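Local structure of nourseothricin acetyltransferase (Streptomyces noursei, 5C82) at residues F36-T39 and G44-L47; A125-A130 and H155-M160. The protein probably transfers an acetyl group from acetyl-CoA to the antibiotic nourseothricin, the reaction by which Streptomyces noursei would resist the compound it makes. The protein carries 1 engineered substitution. One frame throughout, in Å; residues are numbered along the deposited sequence.

Read from the N terminus, the chain first meets contact 1, where strands 34-40 and 44-58 pair as a hairpin and close a three-residue turn, 41-43. Contact 2 opens only after that loop is complete: helix 122-137 is rejoined by the end of helix 151-158 after passing through strand 141-147, a much longer closure. The two loops therefore follow in series, neither nested nor crossed. Contact 1 belongs to the small antiparallel sheet at the subunit interface, contact 2 to a helical layer packed on the seven-stranded main sheet. Their centres lie 23 Å apart, yet F36 CZ of the first touches H155 NE2 of the second at 3.8 Å.

Contact 1 of 2, residues F36-T39 and G44-L47; sequences FRVT and GFTL
V38 and L47 stand side by side on one face of a two-stranded pairing, both pointing the same way, and meet through V38 CG2 and L47 CG at 4.0 Å. The valine has CG1 anti to its backbone N (chi1 175°), which leaves CG2 to be the branch that touches the leucine, while CG1 points toward the F45 ring and reaches CD1 only at 4.5 Å. Branched apolar residues suit this face, since L167 and L183 of the main sheet close over V38, and L183 and L164 over L47. On the other face T39 and T46 likewise lie side by side, pointing the same way, joined by carbon: T39 CB lies 3.6 Å from T46 CG2. Threonine, beta-branched and half polar, fits the exposed strand position of T39, while T46 OG1 has a weak hydrogen bond to D43 of the second subunit. V38 with L47 is a non-hydrogen-bonded antiparallel pair and T39 with T46 a hydrogen-bonded one, the alternation expected of a beta hairpin, here made by strands 34-40 and 44-58, whose segments 36-39 and 44-47 run at 161° to each other. T39 N donates to T46 O at 2.8 Å, nearly straight at the hydrogen (169°), and T46 N returns a bond to T39 O at 2.9 Å, lying in the plane of that carbonyl. The same carbonyls also take CA-H contacts: V38 CA sits 3.4 Å from T46 O, and F45 CA 3.3 Å from T39 O. One residue pair further along, L47 CA approaches R37 O in the same manner. Beyond the hairpin the sheet runs on, because G44, F45 and T46 pair antiparallel with a strand of the second subunit, and the F45 ring packs on L164 of that subunit.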
loop_
_atom_site.group_PDB
_atom_site.type_symbol
_atom_site.label_atom_id
_atom_site.label_comp_id
_atom_site.label_asym_id
_atom_site.label_seq_id
_atom_site.Cartn_x
_atom_site.Cartn_y
_atom_site.Cartn_z
ATOM N N PHE A 36 13.567 9.900 -9.766
ATOM C CA PHE A 36 12.376 9.773 -10.599
ATOM C C PHE A 36 11.399 10.768 -10.017
ATOM O O PHE A 36 11.034 10.666 -8.835
ATOM C CB PHE A 36 11.822 8.348 -10.626
ATOM C CG PHE A 36 12.586 7.417 -11.549
ATOM C CD1 PHE A 36 13.748 6.781 -11.118
ATOM C CD2 PHE A 36 12.119 7.145 -12.839
ATOM C CE1 PHE A 36 14.441 5.905 -11.964
ATOM C CE2 PHE A 36 12.806 6.266 -13.681
ATOM C CZ PHE A 36 13.958 5.639 -13.235
ATOM N N ARG A 37 11.128 11.824 -10.795
ATOM C CA ARG A 37 10.199 12.885 -10.427
ATOM C C ARG A 37 8.822 12.348 -10.730
ATOM O O ARG A 37 8.585 11.799 -11.818
ATOM C CB ARG A 37 10.466 14.174 -11.248
ATOM C CG ARG A 37 9.560 15.354 -10.851
ATOM C CD ARG A 37 9.925 16.613 -11.605
ATOM N NE ARG A 37 11.168 17.204 -11.103
ATOM C CZ ARG A 37 11.905 18.090 -11.769
ATOM N NH1 ARG A 37 11.541 18.490 -12.983
ATOM N NH2 ARG A 37 13.021 18.568 -11.233
ATOM N N VAL A 38 7.937 12.458 -9.736
ATOM C CA VAL A 38 6.561 11.996 -9.818
ATOM C C VAL A 38 5.667 13.226 -10.030
ATOM O O VAL A 38 5.726 14.177 -9.249
ATOM C CB VAL A 38 6.142 11.158 -8.571
ATOM C CG1 VAL A 38 4.668 10.800 -8.622
ATOM C CG2 VAL A 38 6.998 9.899 -8.428
ATOM N N THR A 39 4.869 13.203 -11.093
ATOM C CA THR A 39 3.953 14.293 -11.420
ATOM C C THR A 39 2.503 13.779 -11.395
ATOM O O THR A 39 2.158 12.838 -12.121
ATOM C CB THR A 39 4.344 14.916 -12.781
ATOM O OG1 THR A 39 5.626 15.524 -12.667
ATOM C CG2 THR A 39 3.323 15.925 -13.297
ATOM N N GLY A 44 -4.006 10.893 -13.560
ATOM C CA GLY A 44 -3.062 9.866 -13.149
ATOM C C GLY A 44 -1.715 10.395 -12.701
ATOM O O GLY A 44 -1.602 11.501 -12.157
ATOM N N PHE A 45 -0.682 9.589 -12.913
ATOM C CA PHE A 45 0.667 9.960 -12.500
ATOM C C PHE A 45 1.657 9.637 -13.555
ATOM O O PHE A 45 1.528 8.618 -14.220
ATOM C CB PHE A 45 1.080 9.237 -11.195
ATOM C CG PHE A 45 0.119 9.441 -10.061
ATOM C CD1 PHE A 45 0.220 10.556 -9.235
ATOM C CD2 PHE A 45 -0.908 8.528 -9.823
ATOM C CE1 PHE A 45 -0.711 10.773 -8.210
ATOM C CE2 PHE A 45 -1.815 8.731 -8.779
ATOM C CZ PHE A 45 -1.710 9.851 -7.982
ATOM N N THR A 46 2.690 10.455 -13.652
ATOM C CA THR A 46 3.801 10.226 -14.557
ATOM C C THR A 46 5.120 10.287 -13.782
ATOM O O THR A 46 5.261 11.063 -12.843
ATOM C CB THR A 46 3.730 11.122 -15.809
ATOM O OG1 THR A 46 4.747 10.694 -16.709
ATOM C CG2 THR A 46 3.935 12.585 -15.507
ATOM N N LEU A 47 6.072 9.446 -14.184
ATOM C CA LEU A 47 7.397 9.342 -13.598
ATOM C C LEU A 47 8.395 9.678 -14.668
ATOM O O LEU A 47 8.290 9.182 -15.777
ATOM C CB LEU A 47 7.689 7.911 -13.095
ATOM C CG LEU A 47 7.235 7.534 -11.686
ATOM C CD1 LEU A 47 5.694 7.431 -11.588
ATOM C CD2 LEU A 47 7.838 6.213 -11.305
#

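Contact 2 of 2, residues A125-A130 and H155-M160; sequences ALMGLA and HAYRRM
M127 reaches from helix 122-137 to two side chains of the segment 155-160, Y157 and M160, crossing each at about a right angle. Before them in sequence comes H155, whose carbonyl O takes a bond from R159 NH1 at 3.0 Å as well as one from R159 N, the two donors approaching from opposite faces of its plane. R159 NH1 also sits at the edge of the H155 ring, in its plane, but its bond to ND1 is weak; NE2 is held by E49. These bonds hold the extended arginine alongside the last turn of its own helix, reaching back to H155. Y157 follows, with CG anti to its carbonyl carbon (chi1 -68°), a torsion that carries the ring in toward M127: its CE1 lies 3.9 Å from M127 CE. The ring is also packed on I111, L144 and V146, and its side chain comes about 3 Å from a bound tartrate, probably from the crystallisation liquor, which may mark a pocket at the edge of the apolar core. Here two helices on one side of a GNAT-type sheet are brought together: helix 122-137 is the connection of a beta-alpha-beta crossover between the parallel strands 105-113 and 141-147, and helix 151-158 follows the second of them. R159 is the first residue to leave helical geometry, and its carbonyl is bonded by R124. M160 comes next, its selenium 3.8 Å from M127 CB and 3.9 Å from M127 CG. Both methionines are selenomethionines, introduced for phasing. The M127 chain has CG anti to the backbone N (chi1 -166°), which puts CG beside the selenium, and the bends at its next two torsions turn CE toward the tyrosine, a reach that a flexible unbranched side chain allows among V108, I111 and L144.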
loop_
_atom_site.group_PDB
_atom_site.type_symbol
_atom_site.label_atom_id
_atom_site.label_comp_id
_atom_site.label_asym_id
_atom_site.label_seq_id
_atom_site.Cartn_x
_atom_site.Cartn_y
_atom_site.Cartn_z
ATOM N N ALA A 125 21.203 -12.298 -5.424
ATOM C CA ALA A 125 21.162 -13.571 -4.718
ATOM C C ALA A 125 20.119 -13.510 -3.592
ATOM O O ALA A 125 19.319 -14.444 -3.467
ATOM C CB ALA A 125 22.534 -13.921 -4.163
ATOM N N LEU A 126 20.078 -12.407 -2.818
ATOM C CA LEU A 126 19.071 -12.248 -1.739
ATOM C C LEU A 126 17.632 -12.251 -2.285
ATOM O O LEU A 126 16.752 -12.853 -1.675
ATOM C CB LEU A 126 19.298 -10.989 -0.885
ATOM C CG LEU A 126 20.526 -10.960 0.017
ATOM C CD1 LEU A 126 20.805 -9.540 0.479
ATOM C CD2 LEU A 126 20.392 -11.915 1.202
HETATM N N MSE A 127 17.417 -11.587 -3.446
HETATM C CA MSE A 127 16.127 -11.517 -4.134
HETATM C C MSE A 127 15.743 -12.896 -4.696
HETATM O O MSE A 127 14.559 -13.234 -4.733
HETATM C CB MSE A 127 16.130 -10.437 -5.232
HETATM C CG MSE A 127 14.729 -10.103 -5.740
HETATM SE SE MSE A 127 13.629 -9.304 -4.303
HETATM C CE MSE A 127 14.186 -7.472 -4.434
ATOM N N GLY A 128 16.749 -13.680 -5.096
ATOM C CA GLY A 128 16.555 -15.058 -5.555
ATOM C C GLY A 128 16.087 -15.916 -4.386
ATOM O O GLY A 128 15.165 -16.719 -4.531
ATOM N N LEU A 129 16.693 -15.720 -3.200
ATOM C CA LEU A 129 16.327 -16.426 -1.959
ATOM C C LEU A 129 14.893 -16.055 -1.548
ATOM O O LEU A 129 14.127 -16.934 -1.153
ATOM C CB LEU A 129 17.311 -16.094 -0.833
ATOM C CG LEU A 129 18.710 -16.764 -0.904
ATOM C CD1 LEU A 129 19.576 -16.288 0.264
ATOM C CD2 LEU A 129 18.619 -18.308 -0.850
ATOM N N ALA A 130 14.520 -14.754 -1.733
ATOM C CA ALA A 130 13.174 -14.239 -1.513
ATOM C C ALA A 130 12.207 -14.942 -2.483
ATOM O O ALA A 130 11.128 -15.351 -2.067
ATOM C CB ALA A 130 13.133 -12.725 -1.730
ATOM N N HIS A 155 16.415 1.110 -10.936
ATOM C CA HIS A 155 17.036 0.523 -12.124
ATOM C C HIS A 155 17.482 -0.907 -11.843
ATOM O O HIS A 155 17.239 -1.771 -12.689
ATOM C CB HIS A 155 18.207 1.382 -12.609
ATOM C CG HIS A 155 17.780 2.534 -13.475
ATOM N ND1 HIS A 155 17.273 2.330 -14.744
ATOM C CD2 HIS A 155 17.863 3.864 -13.246
ATOM C CE1 HIS A 155 17.043 3.535 -15.239
ATOM N NE2 HIS A 155 17.391 4.489 -14.378
ATOM N N ALA A 156 18.035 -1.180 -10.624
ATOM C CA ALA A 156 18.462 -2.549 -10.241
ATOM C C ALA A 156 17.273 -3.539 -10.186
ATOM O O ALA A 156 17.405 -4.684 -10.631
ATOM C CB ALA A 156 19.213 -2.529 -8.916
ATOM N N TYR A 157 16.096 -3.071 -9.684
ATOM C CA TYR A 157 14.863 -3.869 -9.578
ATOM C C TYR A 157 14.324 -4.179 -10.938
ATOM O O TYR A 157 13.843 -5.290 -11.162
ATOM C CB TYR A 157 13.783 -3.127 -8.758
ATOM C CG TYR A 157 14.148 -2.980 -7.298
ATOM C CD1 TYR A 157 14.887 -3.967 -6.637
ATOM C CD2 TYR A 157 13.778 -1.850 -6.580
ATOM C CE1 TYR A 157 15.275 -3.810 -5.312
ATOM C CE2 TYR A 157 14.176 -1.674 -5.255
ATOM C CZ TYR A 157 14.908 -2.666 -4.622
ATOM O OH TYR A 157 15.233 -2.515 -3.306
ATOM N N ARG A 158 14.387 -3.183 -11.851
ATOM C CA ARG A 158 13.929 -3.325 -13.228
ATOM C C ARG A 158 14.731 -4.398 -13.944
ATOM O O ARG A 158 14.222 -5.105 -14.814
ATOM C CB ARG A 158 14.000 -1.951 -13.972
ATOM C CG ARG A 158 13.436 -1.976 -15.398
ATOM C CD ARG A 158 11.937 -2.273 -15.417
ATOM N NE ARG A 158 11.315 -1.892 -16.689
ATOM C CZ ARG A 158 10.958 -2.734 -17.658
ATOM N NH1 ARG A 158 11.113 -4.047 -17.504
ATOM N NH2 ARG A 158 10.413 -2.276 -18.769
ATOM N N ARG A 159 15.987 -4.533 -13.550
ATOM C CA ARG A 159 16.934 -5.498 -14.105
ATOM C C ARG A 159 16.972 -6.822 -13.328
ATOM O O ARG A 159 17.860 -7.651 -13.542
ATOM C CB ARG A 159 18.298 -4.836 -14.191
ATOM C CG ARG A 159 18.344 -3.856 -15.324
ATOM C CD ARG A 159 19.423 -2.832 -15.104
ATOM N NE ARG A 159 19.452 -1.849 -16.184
ATOM C CZ ARG A 159 18.641 -0.801 -16.296
ATOM N NH1 ARG A 159 17.663 -0.612 -15.418
ATOM N NH2 ARG A 159 18.773 0.041 -17.313
HETATM N N MSE A 160 15.987 -7.026 -12.453
HETATM C CA MSE A 160 15.765 -8.262 -11.699
HETATM C C MSE A 160 14.381 -8.859 -12.067
HETATM O O MSE A 160 13.961 -9.856 -11.462
HETATM C CB MSE A 160 15.802 -7.986 -10.191
HETATM C CG MSE A 160 17.194 -8.012 -9.598
HETATM SE SE MSE A 160 17.025 -7.704 -7.694
HETATM C CE MSE A 160 18.712 -6.812 -7.444
#